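PDB 1O50: CBS domain-containing predicted protein TM0935 from Thermotoga maritima, which is of unknown function but, as a tandem pair of CBS domains, probably binds an adenosine-containing ligand and serves as a sensory or regulatory module. Local coordinates for residues 28-31 against 32-35; 107-110 against 111-114. One frame throughout, in Å; residues are numbered along the deposited sequence. Where two conformers were deposited one is given.

Interaction 1 (28-31 against 32-35)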
loop_
_atom_site.group_PDB
_atom_site.type_symbol
_atom_site.label_atom_id
_atom_site.label_comp_id
_atom_site.label_asym_id
_atom_site.label_seq_id
_atom_site.Cartn_x
_atom_site.Cartn_y
_atom_site.Cartn_z
ATOM N N VAL A 28 -10.965 -10.384 6.873
ATOM C CA VAL A 28 -11.143 -11.745 6.419
ATOM C C VAL A 28 -12.552 -11.958 5.786
ATOM O O VAL A 28 -13.581 -11.743 6.446
ATOM C CB VAL A 28 -11.043 -12.750 7.606
ATOM C CG1 VAL A 28 -11.020 -14.148 7.084
ATOM C CG2 VAL A 28 -9.808 -12.509 8.438
ATOM N N VAL A 29 -12.547 -12.449 4.536
ATOM C CA VAL A 29 -13.734 -12.751 3.744
ATOM C C VAL A 29 -13.796 -14.252 3.433
ATOM O O VAL A 29 -12.880 -15.003 3.747
ATOM C CB VAL A 29 -13.767 -11.924 2.430
ATOM C CG1 VAL A 29 -13.784 -10.410 2.745
ATOM C CG2 VAL A 29 -12.613 -12.224 1.556
ATOM N N GLU A 30 -14.933 -14.662 2.883
ATOM C CA GLU A 30 -15.200 -16.025 2.422
ATOM C C GLU A 30 -14.988 -16.088 0.914
ATOM O O GLU A 30 -14.940 -15.069 0.265
ATOM C CB GLU A 30 -16.650 -16.393 2.733
ATOM C CG GLU A 30 -16.998 -16.517 4.218
ATOM C CD GLU A 30 -16.410 -17.747 4.887
ATOM O OE1 GLU A 30 -15.622 -17.574 5.851
ATOM O OE2 GLU A 30 -16.719 -18.897 4.466
ATOM N N GLU A 31 -14.901 -17.282 0.356
ATOM C CA GLU A 31 -14.608 -17.471 -1.076
ATOM C C GLU A 31 -15.682 -16.896 -2.020
ATOM O O GLU A 31 -15.376 -16.447 -3.150
ATOM C CB GLU A 31 -14.413 -18.967 -1.355
ATOM C CG GLU A 31 -13.088 -19.513 -0.869
ATOM C CD GLU A 31 -12.983 -21.009 -1.071
ATOM O OE1 GLU A 31 -13.977 -21.650 -1.440
ATOM O OE2 GLU A 31 -11.906 -21.562 -0.870
ATOM N N ASP A 32 -16.932 -16.897 -1.560
ATOM C CA ASP A 32 -18.051 -16.393 -2.371
ATOM C C ASP A 32 -18.405 -14.948 -2.068
ATOM O O ASP A 32 -19.441 -14.461 -2.494
ATOM C CB ASP A 32 -19.308 -17.256 -2.216
ATOM C CG ASP A 32 -19.890 -17.220 -0.809
ATOM O OD1 ASP A 32 -19.276 -16.660 0.100
ATOM O OD2 ASP A 32 -20.975 -17.739 -0.504
ATOM N N THR A 33 -17.552 -14.271 -1.311
ATOM C CA THR A 33 -17.746 -12.873 -0.982
ATOM C C THR A 33 -17.590 -12.023 -2.256
ATOM O O THR A 33 -16.566 -12.119 -2.926
ATOM C CB THR A 33 -16.732 -12.444 0.096
ATOM O OG1 THR A 33 -16.977 -13.152 1.347
ATOM C CG2 THR A 33 -16.952 -10.975 0.414
ATOM N N PRO A 34 -18.615 -11.237 -2.612
ATOM C CA PRO A 34 -18.537 -10.387 -3.787
ATOM C C PRO A 34 -17.458 -9.316 -3.685
ATOM O O PRO A 34 -17.189 -8.794 -2.637
ATOM C CB PRO A 34 -19.928 -9.748 -3.846
ATOM C CG PRO A 34 -20.793 -10.698 -3.114
ATOM C CD PRO A 34 -19.945 -11.163 -1.971
ATOM N N ILE A 35 -16.864 -8.969 -4.819
ATOM C CA ILE A 35 -15.749 -8.049 -4.830
ATOM C C ILE A 35 -16.210 -6.716 -4.327
ATOM O O ILE A 35 -15.486 -6.045 -3.577
ATOM C CB ILE A 35 -15.159 -7.967 -6.232
ATOM C CG1 ILE A 35 -14.452 -9.293 -6.529
ATOM C CG2 ILE A 35 -14.200 -6.788 -6.356
ATOM C CD1 ILE A 35 -13.930 -9.446 -7.984
#
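Thr33 meets Glu30 through two hydrogen bonds, one from its backbone and one to its side chain. Thr33 N donates to Glu30 O at 3.2 Å, closing a type I beta turn from Glu30 to Thr33. The donor stands well above the carbonyl plane, 61° out of it. In return, Glu30 N gives its hydrogen to Thr33 OG1 at 3.0 Å, with a bent N-H...O angle of 142°. Thr33 OG1 lies beside its own backbone N (chi1 -65°), anti to the carbonyl carbon, and this turns the hydroxyl back to the amide of Glu30. The same torsion sends the methyl the other way, and Thr33 CG2 rests 4.0 Å from Val29 CG1. Val29 and Thr33 cross at about a right angle, both buried. Asp32 brings OD1 to 3.7 Å from Glu30 CB, a plain van der Waals touch at the exposed side of the turn. Glu31 and Thr33 form backbone bonds with Ser99 and Ala98. Glu31 O also has a weak bond to Ser99 OG, and Glu31 OE2 a long, weak ion pair with Arg55. Val29 of strand 27-29 pairs with Tyr52 and Ala54. A valine in place of Thr33 would probably leave Glu30 N without its hydroxyl acceptor, though the Thr33 N to Glu30 O bond could remain. The turn joins strand 27-29 to helix 35-44 of the first CBS domain, with Pro34 at the N-cap position. Thr33 is thus used twice: its amide and hydroxyl satisfy the backbone of Glu30, and its methyl packs on buried Val29.

Interaction 2 (107-110 against 111-114)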
loop_
_atom_site.group_PDB
_atom_site.type_symbol
_atom_site.label_atom_id
_atom_site.label_comp_id
_atom_site.label_asym_id
_atom_site.label_seq_id
_atom_site.Cartn_x
_atom_site.Cartn_y
_atom_site.Cartn_z
ATOM N N TYR A 107 2.503 -16.006 4.226
ATOM C CA TYR A 107 2.262 -15.735 5.632
ATOM C C TYR A 107 3.533 -15.856 6.484
ATOM O O TYR A 107 4.554 -16.369 6.021
ATOM C CB TYR A 107 1.189 -16.696 6.136
ATOM C CG TYR A 107 1.505 -18.137 5.880
ATOM C CD1 TYR A 107 2.325 -18.845 6.735
ATOM C CD2 TYR A 107 0.963 -18.805 4.776
ATOM C CE1 TYR A 107 2.613 -20.189 6.503
ATOM C CE2 TYR A 107 1.246 -20.127 4.522
ATOM C CZ TYR A 107 2.067 -20.821 5.391
ATOM O OH TYR A 107 2.343 -22.140 5.156
ATOM N N VAL A 108 3.448 -15.394 7.732
ATOM C CA VAL A 108 4.539 -15.545 8.684
ATOM C C VAL A 108 4.079 -16.280 9.960
ATOM O O VAL A 108 2.913 -16.548 10.130
ATOM C CB VAL A 108 5.220 -14.191 8.990
ATOM C CG1 VAL A 108 5.894 -13.644 7.718
ATOM C CG2 VAL A 108 4.263 -13.158 9.557
ATOM N N HIS A 109 5.021 -16.624 10.826
ATOM C CA HIS A 109 4.717 -17.128 12.165
ATOM C C HIS A 109 5.290 -16.170 13.197
ATOM O O HIS A 109 6.078 -15.323 12.870
ATOM C CB HIS A 109 5.336 -18.502 12.392
ATOM C CG HIS A 109 4.938 -19.530 11.382
ATOM N ND1 HIS A 109 3.676 -20.085 11.340
ATOM C CD2 HIS A 109 5.647 -20.140 10.403
ATOM C CE1 HIS A 109 3.624 -20.991 10.382
ATOM N NE2 HIS A 109 4.802 -21.031 9.787
ATOM N N MET A 110 4.923 -16.355 14.456
ATOM C CA MET A 110 5.421 -15.523 15.564
ATOM C C MET A 110 6.957 -15.528 15.694
ATOM O O MET A 110 7.576 -14.495 16.003
ATOM C CB MET A 110 4.759 -15.961 16.887
ATOM C CG MET A 110 3.297 -15.542 17.016
ATOM S SD MET A 110 3.118 -13.776 16.959
ATOM C CE MET A 110 1.304 -13.569 16.725
ATOM N N ASP A 111 7.562 -16.681 15.426
ATOM C CA ASP A 111 8.993 -16.872 15.619
ATOM C C ASP A 111 9.775 -16.540 14.346
ATOM O O ASP A 111 10.991 -16.580 14.340
ATOM C CB ASP A 111 9.280 -18.272 16.212
ATOM C CG ASP A 111 8.777 -18.409 17.679
ATOM O OD1 ASP A 111 8.469 -19.551 18.136
ATOM O OD2 ASP A 111 8.651 -17.420 18.449
ATOM N N THR A 112 9.079 -16.152 13.284
ATOM C CA THR A 112 9.742 -15.761 12.040
ATOM C C THR A 112 10.626 -14.530 12.243
ATOM O O THR A 112 10.166 -13.534 12.828
ATOM C CB THR A 112 8.677 -15.445 10.966
ATOM O OG1 THR A 112 7.884 -16.612 10.735
ATOM C CG2 THR A 112 9.301 -15.144 9.629
ATOM N N PRO A 113 11.881 -14.577 11.774
ATOM C CA PRO A 113 12.742 -13.389 11.746
ATOM C C PRO A 113 12.086 -12.201 11.062
ATOM O O PRO A 113 11.541 -12.359 9.970
ATOM C CB PRO A 113 13.950 -13.861 10.931
ATOM C CG PRO A 113 14.046 -15.272 11.263
ATOM C CD PRO A 113 12.616 -15.754 11.278
ATOM N N LEU A 114 12.161 -11.024 11.676
ATOM C CA LEU A 114 11.671 -9.818 11.040
ATOM C C LEU A 114 12.229 -9.641 9.608
ATOM O O LEU A 114 11.504 -9.240 8.687
ATOM C CB LEU A 114 12.030 -8.572 11.859
ATOM C CG LEU A 114 11.383 -7.269 11.416
ATOM C CD1 LEU A 114 9.859 -7.376 11.586
ATOM C CD2 LEU A 114 11.918 -6.091 12.248
#
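His109 and Thr112 face each other across a type I beta turn, their CA atoms 5.2 Å apart. Thr112 N donates to His109 O at 3.1 Å, and it does so from above the carbonyl plane rather than within it. Met110 and Asp111 fill the two corner positions, and Asp111 is exposed there. A second bond runs from His109 N to Thr112 OG1 at 2.9 Å, fairly straight at 157°. The turn leads the chain from an extended run into helix 114-124, with Pro113 at the N-cap position. This turn into the helix belongs to the second CBS domain of the pair. Its extended arm lies along strand 128-132, where the backbone of Val108 bonds to Pro130 and Val132. Thr112 OG1 lies beside the backbone N (chi1 -60°), which leaves CG2 anti to that N and carries the methyl to 4.2 Å from Val108 CG1. The two side chains cross roughly at right angles. Val108 is buried, and Met129, Val131, Ala117 and Leu120 pack around it. On the other branch of the threonine, OG1 comes within 3.6 Å of His109 CB and lies oblique to the imidazole ring. That ring has its polar anchor outside the turn, since ND1 is hydrogen-bonded to Val132 O. Helix 15-18 and the residues before it cover the turn, Val15 touching Thr112 and Lys16 touching Asp111.

How the interactions relate
Interactions 1 and 2 are the same turn in two CBS domains. Their centres are about 26 Å apart, on opposite sides of the chain's centre, and they do not touch. Each leads into a helix, 35-44 in one and 114-124 in the other. The neighbouring strands differ: 28-31 includes the last part of strand 27-29, beside strand 50-55, while 107-110 runs along strand 128-132. Interaction 1 is partly buried, its threonine and valine both buried. Interaction 2 is a surface contact in which Val108 is the one buried residue among those that touch. The corners differ too, two acids against Met110 and Asp111. Each turn bonds to the other half: 28-35 to residues 96-99, 107-114 to residues 13-16.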